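Local coordinates for protein putative modification methylase (Thermus thermophilus, PDB 2ZIG) that probably transfers a methyl group from S-adenosyl-L-methionine to the N4 amino group of cytosine in DNA, as a modification methylase, at residues L224-V229 against A254-R259; P133-K138 against R202-D207; D28-L33 against W80-R85. All blocks are in the same frame, centred on the assembly; numbering follows the deposited sequence.

Contact 1: L224-V229 against A254-R259; sequences LAERLV and ARWGRR
Glu226 reaches from helix 222-232 to Arg255 and Trp256, where helix 248-255 gives way to a turn, and a single carboxylate oxygen does most of the polar work. Its OE2 forms a salt bridge with Arg255 NE at 2.7 Å, met nearly along the C-O axis and lying close to the plane of the guanidinium. The same OE2 stands at the edge of the Trp256 ring, where NE1 gives it a weak hydrogen bond of 3.4 Å. An extended chi2 (176°) carries Glu226 CD out towards the indole N-H; the carboxylate plane stands 84° from that of the ring. The second polar group is internal to 254-259: Arg258 NH1 donates to Trp256 O at 2.5 Å, a short bond, in the plane of both the guanidinium and the carbonyl.

The turn that brings these residues together is a Schellman motif, with Gly257 at C-prime in positive phi. It ends helix 248-255 and leads the chain into strand 259-264, the helix-to-strand return of a Rossmann-like methyltransferase fold.

Apolar contact is carried by Val229, whose CG1 lies 3.6 Å from Arg258 CD, the two side chains running antiparallel to one another. CG1 also approaches Trp256 CB at 4.4 Å. Arg230 adds a cation-pi contact to Trp256, while Arg258 NH2 is bonded to Ser233 O, just after helix 222-232.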
loop_
_atom_site.group_PDB
_atom_site.type_symbol
_atom_site.label_atom_id
_atom_site.label_comp_id
_atom_site.label_asym_id
_atom_site.label_seq_id
_atom_site.Cartn_x
_atom_site.Cartn_y
_atom_site.Cartn_z
ATOM N N LEU B 224 1.230 -16.732 -10.023
ATOM C CA LEU B 224 1.441 -15.833 -8.896
ATOM C C LEU B 224 1.343 -16.636 -7.593
ATOM O O LEU B 224 2.101 -16.413 -6.650
ATOM C CB LEU B 224 0.398 -14.715 -8.929
ATOM C CG LEU B 224 0.509 -13.547 -7.938
ATOM C CD1 LEU B 224 -0.341 -12.398 -8.423
ATOM C CD2 LEU B 224 0.059 -13.977 -6.558
ATOM N N ALA B 225 0.410 -17.580 -7.539
ATOM C CA ALA B 225 0.267 -18.396 -6.336
ATOM C C ALA B 225 1.454 -19.350 -6.189
ATOM O O ALA B 225 1.979 -19.543 -5.088
ATOM C CB ALA B 225 -1.043 -19.184 -6.381
ATOM N N GLU B 226 1.885 -19.951 -7.296
ATOM C CA GLU B 226 3.005 -20.886 -7.224
ATOM C C GLU B 226 4.265 -20.197 -6.728
ATOM O O GLU B 226 5.035 -20.770 -5.976
ATOM C CB GLU B 226 3.264 -21.529 -8.585
ATOM C CG GLU B 226 2.135 -22.414 -9.047
ATOM C CD GLU B 226 2.368 -22.970 -10.430
ATOM O OE1 GLU B 226 2.721 -22.176 -11.328
ATOM O OE2 GLU B 226 2.193 -24.189 -10.629
ATOM N N ARG B 227 4.468 -18.962 -7.160
ATOM C CA ARG B 227 5.635 -18.194 -6.752
ATOM C C ARG B 227 5.606 -17.969 -5.232
ATOM O O ARG B 227 6.618 -18.128 -4.553
ATOM C CB ARG B 227 5.642 -16.864 -7.515
ATOM C CG ARG B 227 6.927 -16.072 -7.443
ATOM C CD ARG B 227 6.905 -14.880 -8.420
ATOM N NE ARG B 227 7.069 -15.280 -9.821
ATOM C CZ ARG B 227 7.250 -14.428 -10.830
ATOM N NH1 ARG B 227 7.282 -13.113 -10.608
ATOM N NH2 ARG B 227 7.439 -14.889 -12.062
ATOM N N LEU B 228 4.441 -17.625 -4.695
ATOM C CA LEU B 228 4.314 -17.381 -3.259
ATOM C C LEU B 228 4.553 -18.661 -2.455
ATOM O O LEU B 228 5.277 -18.650 -1.457
ATOM C CB LEU B 228 2.933 -16.786 -2.950
ATOM C CG LEU B 228 2.753 -15.374 -3.537
ATOM C CD1 LEU B 228 1.285 -14.923 -3.448
ATOM C CD2 LEU B 228 3.676 -14.398 -2.783
ATOM N N VAL B 229 3.963 -19.767 -2.901
ATOM C CA VAL B 229 4.150 -21.038 -2.217
ATOM C C VAL B 229 5.643 -21.372 -2.150
ATOM O O VAL B 229 6.166 -21.699 -1.085
ATOM C CB VAL B 229 3.408 -22.188 -2.940
ATOM C CG1 VAL B 229 3.800 -23.536 -2.326
ATOM C CG2 VAL B 229 1.906 -21.997 -2.823
ATOM N N ALA B 254 -0.360 -27.902 -4.341
ATOM C CA ALA B 254 -0.185 -29.299 -4.714
ATOM C C ALA B 254 0.830 -29.516 -5.836
ATOM O O ALA B 254 1.574 -30.496 -5.824
ATOM C CB ALA B 254 -1.520 -29.898 -5.099
ATOM N N ARG B 255 0.868 -28.612 -6.807
ATOM C CA ARG B 255 1.814 -28.767 -7.913
ATOM C C ARG B 255 3.249 -28.668 -7.424
ATOM O O ARG B 255 4.160 -29.154 -8.084
ATOM C CB ARG B 255 1.571 -27.711 -8.991
ATOM C CG ARG B 255 0.297 -27.909 -9.792
ATOM C CD ARG B 255 -0.001 -26.664 -10.609
ATOM N NE ARG B 255 1.039 -26.376 -11.588
ATOM C CZ ARG B 255 1.142 -26.993 -12.760
ATOM N NH1 ARG B 255 2.118 -26.679 -13.607
ATOM N NH2 ARG B 255 0.255 -27.922 -13.090
ATOM N N TRP B 256 3.444 -28.054 -6.261
ATOM C CA TRP B 256 4.786 -27.900 -5.702
ATOM C C TRP B 256 5.096 -28.711 -4.448
ATOM O O TRP B 256 5.922 -28.319 -3.632
ATOM C CB TRP B 256 5.081 -26.416 -5.464
ATOM C CG TRP B 256 5.310 -25.739 -6.754
ATOM C CD1 TRP B 256 4.360 -25.217 -7.587
ATOM C CD2 TRP B 256 6.542 -25.699 -7.480
ATOM N NE1 TRP B 256 4.924 -24.872 -8.791
ATOM C CE2 TRP B 256 6.260 -25.160 -8.753
ATOM C CE3 TRP B 256 7.855 -26.073 -7.178
ATOM C CZ2 TRP B 256 7.244 -24.990 -9.727
ATOM C CZ3 TRP B 256 8.838 -25.902 -8.149
ATOM C CH2 TRP B 256 8.523 -25.366 -9.407
ATOM N N GLY B 257 4.439 -29.853 -4.295
ATOM C CA GLY B 257 4.717 -30.689 -3.142
ATOM C C GLY B 257 4.325 -30.164 -1.770
ATOM O O GLY B 257 4.909 -30.575 -0.771
ATOM N N ARG B 258 3.361 -29.250 -1.710
ATOM C CA ARG B 258 2.872 -28.745 -0.427
ATOM C C ARG B 258 1.475 -29.330 -0.239
ATOM O O ARG B 258 0.810 -29.659 -1.220
ATOM C CB ARG B 258 2.769 -27.214 -0.417
ATOM C CG ARG B 258 4.049 -26.495 -0.051
ATOM C CD ARG B 258 5.097 -26.629 -1.133
ATOM N NE ARG B 258 6.213 -25.724 -0.897
ATOM C CZ ARG B 258 7.330 -25.715 -1.616
ATOM N NH1 ARG B 258 7.479 -26.573 -2.619
ATOM N NH2 ARG B 258 8.291 -24.840 -1.340
ATOM N N ARG B 259 1.036 -29.462 1.008
ATOM C CA ARG B 259 -0.298 -29.996 1.299
ATOM C C ARG B 259 -1.331 -28.862 1.204
ATOM O O ARG B 259 -1.214 -27.838 1.884
ATOM C CB ARG B 259 -0.315 -30.609 2.702
ATOM C CG ARG B 259 0.736 -31.701 2.902
ATOM C CD ARG B 259 1.009 -31.969 4.378
ATOM N NE ARG B 259 -0.066 -32.713 5.023
ATOM C CZ ARG B 259 -0.190 -32.861 6.341
ATOM N NH1 ARG B 259 0.695 -32.310 7.168
ATOM N NH2 ARG B 259 -1.199 -33.570 6.834
#

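Contact 2: P133-K138 against R202-D207; sequences PIIWHK and RQIWDD
Trp205 offers one face of its indole to Ile134, whose CG2 sits over the five-membered ring, 3.8 Å from its centroid and 5° off the normal, a CH-pi contact. With CG1 of Ile134 beside the backbone N (chi1 -76°) and chi2 extended, CD1 comes to 3.7 Å from Trp205 CZ2, on the six-membered ring. In-plane at the Trp205 edge lies Arg202 CG. The ring of Trp136 has Lys138 CG over one face and Trp205 O at its edge, 3.8 Å from Trp136 CD1. Each indole NE1 has a partner just outside 202-207: Ile208 O after it for Trp136, Phe200 O before it for Trp205.

Both rings lie on one face of a short parallel pairing in which strand 204-205 forms the border of the chain's mixed sheet beside strand 129-137. Ile135 N donates to Gln203 O at 2.7 Å, Ile135 O receives Trp205 N at 2.9 Å, and His137 N donates to Trp205 O. Trp136 and Trp205 project from that face toward Leu224 of helix 222-232; Ile135 and Ile204 meet on the other, CB to CG1.

The Gln203 side chain prolongs the ladder: NE2 binds Pro133 O at 2.9 Å, tilted from the carbonyl plane, while OE1 accepts from Glu166 N of the second subunit. An alanine here would probably leave Pro133 O without this donor and Glu166 N of the second subunit without its acceptor. A water lies between the far ends, 3.1 Å from His137 O and in weaker contact with Asp206 O.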
loop_
_atom_site.group_PDB
_atom_site.type_symbol
_atom_site.label_atom_id
_atom_site.label_comp_id
_atom_site.label_asym_id
_atom_site.label_seq_id
_atom_site.Cartn_x
_atom_site.Cartn_y
_atom_site.Cartn_z
ATOM N N PRO B 133 4.985 -5.270 1.572
ATOM C CA PRO B 133 4.181 -6.008 0.601
ATOM C C PRO B 133 4.959 -6.067 -0.688
ATOM O O PRO B 133 6.004 -5.427 -0.820
ATOM C CB PRO B 133 2.950 -5.132 0.447
ATOM C CG PRO B 133 3.560 -3.766 0.512
ATOM C CD PRO B 133 4.505 -3.885 1.703
ATOM N N ILE B 134 4.442 -6.850 -1.627
ATOM C CA ILE B 134 5.023 -6.946 -2.952
ATOM C C ILE B 134 3.955 -6.305 -3.849
ATOM O O ILE B 134 2.751 -6.535 -3.663
ATOM C CB ILE B 134 5.266 -8.411 -3.377
ATOM C CG1 ILE B 134 6.501 -8.963 -2.652
ATOM C CG2 ILE B 134 5.465 -8.489 -4.892
ATOM C CD1 ILE B 134 6.754 -10.453 -2.888
ATOM N N ILE B 135 4.400 -5.476 -4.789
ATOM C CA ILE B 135 3.498 -4.801 -5.699
ATOM C C ILE B 135 3.309 -5.638 -6.947
ATOM O O ILE B 135 4.258 -5.906 -7.671
ATOM C CB ILE B 135 4.039 -3.420 -6.140
ATOM C CG1 ILE B 135 4.220 -2.514 -4.922
ATOM C CG2 ILE B 135 3.066 -2.775 -7.151
ATOM C CD1 ILE B 135 3.010 -2.484 -4.002
ATOM N N TRP B 136 2.080 -6.058 -7.196
ATOM C CA TRP B 136 1.815 -6.831 -8.387
ATOM C C TRP B 136 1.396 -5.889 -9.502
ATOM O O TRP B 136 0.259 -5.417 -9.523
ATOM C CB TRP B 136 0.704 -7.846 -8.129
ATOM C CG TRP B 136 0.297 -8.602 -9.362
ATOM C CD1 TRP B 136 1.082 -8.902 -10.450
ATOM C CD2 TRP B 136 -0.976 -9.206 -9.609
ATOM N NE1 TRP B 136 0.369 -9.657 -11.351
ATOM C CE2 TRP B 136 -0.896 -9.856 -10.861
ATOM C CE3 TRP B 136 -2.179 -9.262 -8.890
ATOM C CZ2 TRP B 136 -1.976 -10.552 -11.410
ATOM C CZ3 TRP B 136 -3.253 -9.956 -9.437
ATOM C CH2 TRP B 136 -3.141 -10.590 -10.685
ATOM N N HIS B 137 2.317 -5.605 -10.422
ATOM C CA HIS B 137 1.998 -4.730 -11.540
ATOM C C HIS B 137 1.228 -5.606 -12.511
ATOM O O HIS B 137 1.791 -6.261 -13.386
ATOM C CB HIS B 137 3.265 -4.173 -12.188
ATOM C CG HIS B 137 3.015 -2.961 -13.028
ATOM N ND1 HIS B 137 4.024 -2.271 -13.663
ATOM C CD2 HIS B 137 1.868 -2.305 -13.322
ATOM C CE1 HIS B 137 3.509 -1.241 -14.311
ATOM N NE2 HIS B 137 2.203 -1.239 -14.119
ATOM N N LYS B 138 -0.076 -5.617 -12.289
ATOM C CA LYS B 138 -1.048 -6.402 -13.029
ATOM C C LYS B 138 -1.163 -5.963 -14.480
ATOM O O LYS B 138 -0.947 -6.753 -15.395
ATOM C CB LYS B 138 -2.404 -6.252 -12.331
ATOM C CG LYS B 138 -3.383 -7.401 -12.462
ATOM C CD LYS B 138 -4.651 -7.079 -11.661
ATOM C CE LYS B 138 -5.692 -8.192 -11.725
ATOM N NZ LYS B 138 -6.230 -8.433 -13.097
ATOM N N ARG B 202 11.766 -9.660 -4.867
ATOM C CA ARG B 202 11.920 -8.257 -5.219
ATOM C C ARG B 202 10.578 -7.645 -4.852
ATOM O O ARG B 202 9.600 -8.372 -4.689
ATOM C CB ARG B 202 12.220 -8.093 -6.706
ATOM C CG ARG B 202 11.203 -8.719 -7.627
ATOM C CD ARG B 202 11.539 -8.358 -9.063
ATOM N NE ARG B 202 12.816 -8.913 -9.486
ATOM C CZ ARG B 202 13.734 -8.241 -10.176
ATOM N NH1 ARG B 202 14.872 -8.835 -10.526
ATOM N NH2 ARG B 202 13.529 -6.971 -10.495
ATOM N N GLN B 203 10.512 -6.329 -4.717
ATOM C CA GLN B 203 9.267 -5.717 -4.294
ATOM C C GLN B 203 8.216 -5.480 -5.374
ATOM O O GLN B 203 7.062 -5.214 -5.059
ATOM C CB GLN B 203 9.556 -4.418 -3.518
ATOM C CG GLN B 203 8.301 -3.766 -2.955
ATOM C CD GLN B 203 8.550 -2.922 -1.713
ATOM O OE1 GLN B 203 9.517 -2.165 -1.637
ATOM N NE2 GLN B 203 7.661 -3.037 -0.746
ATOM N N ILE B 204 8.595 -5.586 -6.642
ATOM C CA ILE B 204 7.622 -5.386 -7.713
ATOM C C ILE B 204 7.660 -6.532 -8.726
ATOM O O ILE B 204 8.726 -6.900 -9.228
ATOM C CB ILE B 204 7.869 -4.037 -8.445
ATOM C CG1 ILE B 204 7.741 -2.886 -7.446
ATOM C CG2 ILE B 204 6.850 -3.838 -9.578
ATOM C CD1 ILE B 204 7.959 -1.505 -8.054
ATOM N N TRP B 205 6.494 -7.120 -8.985
ATOM C CA TRP B 205 6.373 -8.203 -9.957
ATOM C C TRP B 205 5.644 -7.637 -11.171
ATOM O O TRP B 205 4.459 -7.304 -11.090
ATOM C CB TRP B 205 5.567 -9.376 -9.379
ATOM C CG TRP B 205 6.293 -10.162 -8.315
ATOM C CD1 TRP B 205 7.592 -10.001 -7.918
ATOM C CD2 TRP B 205 5.772 -11.253 -7.544
ATOM N NE1 TRP B 205 7.910 -10.919 -6.955
ATOM C CE2 TRP B 205 6.813 -11.702 -6.704
ATOM C CE3 TRP B 205 4.525 -11.894 -7.479
ATOM C CZ2 TRP B 205 6.648 -12.773 -5.802
ATOM C CZ3 TRP B 205 4.358 -12.951 -6.586
ATOM C CH2 TRP B 205 5.417 -13.379 -5.758
ATOM N N ASP B 206 6.344 -7.526 -12.296
ATOM C CA ASP B 206 5.728 -6.978 -13.501
ATOM C C ASP B 206 5.711 -7.973 -14.648
ATOM O O ASP B 206 5.395 -7.613 -15.786
ATOM C CB ASP B 206 6.463 -5.705 -13.933
ATOM C CG ASP B 206 7.888 -5.973 -14.386
ATOM O OD1 ASP B 206 8.385 -7.100 -14.185
ATOM O OD2 ASP B 206 8.518 -5.047 -14.938
ATOM N N ASP B 207 6.032 -9.225 -14.343
ATOM C CA ASP B 207 6.075 -10.270 -15.360
ATOM C C ASP B 207 4.906 -11.251 -15.291
ATOM O O ASP B 207 4.970 -12.333 -15.869
ATOM C CB ASP B 207 7.393 -11.038 -15.252
ATOM C CG ASP B 207 7.594 -11.666 -13.879
ATOM O OD1 ASP B 207 6.909 -11.253 -12.915
ATOM O OD2 ASP B 207 8.452 -12.569 -13.757
HETATM O O HOH W 1 2.122 -8.022 -15.906
#

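Contact 3: D28-L33 against W80-R85; sequences DAREVL and WREVFR
Leu33 and Glu82 make the tight part of this helix pair; their side chains lie antiparallel, with CB atoms 3.7 Å apart. Leu33 CD1 lies 4.0 Å from Glu82 CB and 4.2 Å from Val83 CG2, and Leu33 itself is buried, with Val79, Leu86 and Val263 also against it. Glu82 therefore contributes its methylene groups to this part of the contact.

The more open side is made of long, bent chains. Arg30 CG lies anti to the backbone N (chi1 -154°), and the chain then bends at chi2, bringing CD to 3.8 Å from Glu82 CG. The side chains meet there through aliphatic carbons: Arg30 NE and Glu82 OE2 remain 5.1 Å apart, with the guanidinium and carboxylate planes 74° from each other.

The two helical segments run nearly alongside, 23° between their directions and 9.3 Å between axes, on one side of the central sheet of a Rossmann-like methyltransferase. Helix 29-34 follows strand 22-26, and helix 66-86 leads towards strand 91-97. Asp28 is the N-cap of the first helix: its OD1 accepts from Glu31 N at 3.1 Å through the anti lone pair. Asp28 and Ala29 bind S-adenosyl-L-methionine (no cofactor is bound to this chain here), so the cap belongs to the cofactor site while Leu33 faces the neighbouring helix.

The charge of Glu82 is probably balanced within its own helix by Arg85, NH2 to OE1, though this bond is modelled very short. Arg85 also reaches over to the C-terminal side of helix 29-34, where NH1 bonds Phe36 O and NH2 weakly bonds Ala34 O.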
loop_
_atom_site.group_PDB
_atom_site.type_symbol
_atom_site.label_atom_id
_atom_site.label_comp_id
_atom_site.label_asym_id
_atom_site.label_seq_id
_atom_site.Cartn_x
_atom_site.Cartn_y
_atom_site.Cartn_z
ATOM N N ASP B 28 -18.464 -21.899 6.029
ATOM C CA ASP B 28 -18.102 -20.558 6.444
ATOM C C ASP B 28 -16.672 -20.545 6.960
ATOM O O ASP B 28 -16.342 -21.245 7.917
ATOM C CB ASP B 28 -19.061 -20.075 7.526
ATOM C CG ASP B 28 -18.680 -18.725 8.072
ATOM O OD1 ASP B 28 -17.944 -18.671 9.079
ATOM O OD2 ASP B 28 -19.107 -17.718 7.479
ATOM N N ALA B 29 -15.835 -19.735 6.312
ATOM C CA ALA B 29 -14.417 -19.606 6.643
ATOM C C ALA B 29 -14.086 -19.570 8.136
ATOM O O ALA B 29 -13.264 -20.352 8.615
ATOM C CB ALA B 29 -13.849 -18.370 5.957
ATOM N N ARG B 30 -14.721 -18.661 8.869
ATOM C CA ARG B 30 -14.467 -18.523 10.301
ATOM C C ARG B 30 -14.798 -19.803 11.060
ATOM O O ARG B 30 -13.964 -20.344 11.796
ATOM C CB ARG B 30 -15.298 -17.377 10.869
ATOM C CG ARG B 30 -14.721 -16.730 12.121
ATOM C CD ARG B 30 -14.536 -17.706 13.273
ATOM N NE ARG B 30 -15.748 -18.464 13.585
ATOM C CZ ARG B 30 -16.954 -17.927 13.740
ATOM N NH1 ARG B 30 -17.124 -16.617 13.607
ATOM N NH2 ARG B 30 -17.990 -18.703 14.030
ATOM N N GLU B 31 -16.023 -20.279 10.875
ATOM C CA GLU B 31 -16.487 -21.487 11.542
ATOM C C GLU B 31 -15.600 -22.699 11.269
ATOM O O GLU B 31 -15.205 -23.402 12.195
ATOM C CB GLU B 31 -17.921 -21.791 11.113
ATOM C CG GLU B 31 -18.875 -20.631 11.343
ATOM C CD GLU B 31 -20.316 -20.983 11.022
ATOM O OE1 GLU B 31 -21.177 -20.072 11.052
ATOM O OE2 GLU B 31 -20.584 -22.172 10.744
ATOM N N VAL B 32 -15.287 -22.940 10.000
ATOM C CA VAL B 32 -14.454 -24.078 9.629
ATOM C C VAL B 32 -13.046 -23.950 10.194
ATOM O O VAL B 32 -12.522 -24.887 10.793
ATOM C CB VAL B 32 -14.378 -24.235 8.096
ATOM C CG1 VAL B 32 -13.441 -25.377 7.727
ATOM C CG2 VAL B 32 -15.773 -24.500 7.540
ATOM N N LEU B 33 -12.432 -22.786 10.015
ATOM C CA LEU B 33 -11.084 -22.581 10.526
ATOM C C LEU B 33 -11.041 -22.788 12.035
ATOM O O LEU B 33 -10.115 -23.408 12.560
ATOM C CB LEU B 33 -10.582 -21.172 10.189
ATOM C CG LEU B 33 -10.421 -20.815 8.708
ATOM C CD1 LEU B 33 -9.809 -19.436 8.596
ATOM C CD2 LEU B 33 -9.551 -21.840 8.009
ATOM N N TRP B 80 -8.992 -13.512 9.818
ATOM C CA TRP B 80 -7.575 -13.272 10.092
ATOM C C TRP B 80 -7.242 -13.753 11.514
ATOM O O TRP B 80 -6.127 -14.220 11.776
ATOM C CB TRP B 80 -7.234 -11.774 9.954
ATOM C CG TRP B 80 -7.645 -11.103 8.651
ATOM C CD1 TRP B 80 -8.057 -9.808 8.505
ATOM C CD2 TRP B 80 -7.671 -11.678 7.331
ATOM N NE1 TRP B 80 -8.342 -9.544 7.187
ATOM C CE2 TRP B 80 -8.112 -10.671 6.445
ATOM C CE3 TRP B 80 -7.365 -12.946 6.813
ATOM C CZ2 TRP B 80 -8.258 -10.892 5.065
ATOM C CZ3 TRP B 80 -7.509 -13.166 5.445
ATOM C CH2 TRP B 80 -7.953 -12.140 4.587
ATOM N N ARG B 81 -8.206 -13.635 12.429
ATOM C CA ARG B 81 -8.003 -14.075 13.819
ATOM C C ARG B 81 -7.730 -15.567 13.881
ATOM O O ARG B 81 -6.812 -16.004 14.564
ATOM C CB ARG B 81 -9.221 -13.773 14.692
ATOM C CG ARG B 81 -9.278 -12.363 15.228
ATOM C CD ARG B 81 -10.145 -12.290 16.481
ATOM N NE ARG B 81 -10.287 -10.914 16.948
ATOM C CZ ARG B 81 -10.931 -9.961 16.280
ATOM N NH1 ARG B 81 -11.501 -10.237 15.112
ATOM N NH2 ARG B 81 -10.989 -8.729 16.770
ATOM N N GLU B 82 -8.542 -16.350 13.181
ATOM C CA GLU B 82 -8.343 -17.794 13.156
ATOM C C GLU B 82 -7.029 -18.123 12.455
ATOM O O GLU B 82 -6.293 -19.010 12.889
ATOM C CB GLU B 82 -9.499 -18.496 12.429
ATOM C CG GLU B 82 -10.790 -18.568 13.228
ATOM C CD GLU B 82 -10.572 -19.128 14.621
ATOM O OE1 GLU B 82 -9.954 -20.201 14.747
ATOM O OE2 GLU B 82 -11.019 -18.490 15.594
ATOM N N VAL B 83 -6.740 -17.413 11.366
ATOM C CA VAL B 83 -5.501 -17.643 10.633
ATOM C C VAL B 83 -4.318 -17.449 11.575
ATOM O O VAL B 83 -3.387 -18.247 11.585
ATOM C CB VAL B 83 -5.342 -16.663 9.440
ATOM C CG1 VAL B 83 -3.890 -16.702 8.915
ATOM C CG2 VAL B 83 -6.317 -17.042 8.329
ATOM N N PHE B 84 -4.363 -16.393 12.376
ATOM C CA PHE B 84 -3.273 -16.119 13.297
ATOM C C PHE B 84 -3.080 -17.271 14.281
ATOM O O PHE B 84 -1.959 -17.579 14.692
ATOM C CB PHE B 84 -3.538 -14.820 14.052
ATOM C CG PHE B 84 -2.437 -14.434 15.004
ATOM C CD1 PHE B 84 -2.428 -14.906 16.313
ATOM C CD2 PHE B 84 -1.398 -13.614 14.587
ATOM C CE1 PHE B 84 -1.395 -14.564 17.193
ATOM C CE2 PHE B 84 -0.367 -13.271 15.460
ATOM C CZ PHE B 84 -0.369 -13.750 16.765
ATOM N N ARG B 85 -4.183 -17.910 14.643
ATOM C CA ARG B 85 -4.149 -19.014 15.584
ATOM C C ARG B 85 -3.676 -20.303 14.911
ATOM O O ARG B 85 -2.936 -21.090 15.502
ATOM C CB ARG B 85 -5.542 -19.201 16.184
ATOM C CG ARG B 85 -5.556 -19.867 17.534
ATOM C CD ARG B 85 -6.103 -21.260 17.426
ATOM N NE ARG B 85 -7.382 -21.280 16.729
ATOM C CZ ARG B 85 -8.015 -22.397 16.391
ATOM N NH1 ARG B 85 -7.484 -23.573 16.695
ATOM N NH2 ARG B 85 -9.164 -22.340 15.729
#

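In the fold
Contacts 1 and 2 adjoin, with centres about 18 Å apart, and helix 222-232 of contact 1 packs on contact 2. Its Arg227 forms a salt bridge with Asp207, NH1 to OD1 at 3.0 Å, and Leu224 CD1 packs against Trp136 CD2 at 3.5 Å. Contact 3 stands apart: its centre is about 27 Å from that of contact 2, on the other side of the chain's centre, and about 21 Å from that of contact 1. Of the three, contact 3 holds binding residues of S-adenosyl-L-methionine, Asp28 and Ala29; the side chain of Thr248, another binding residue, lies about 7 Å from that of Glu226 in contact 1 and about 9 Å from that of Trp136 in contact 2.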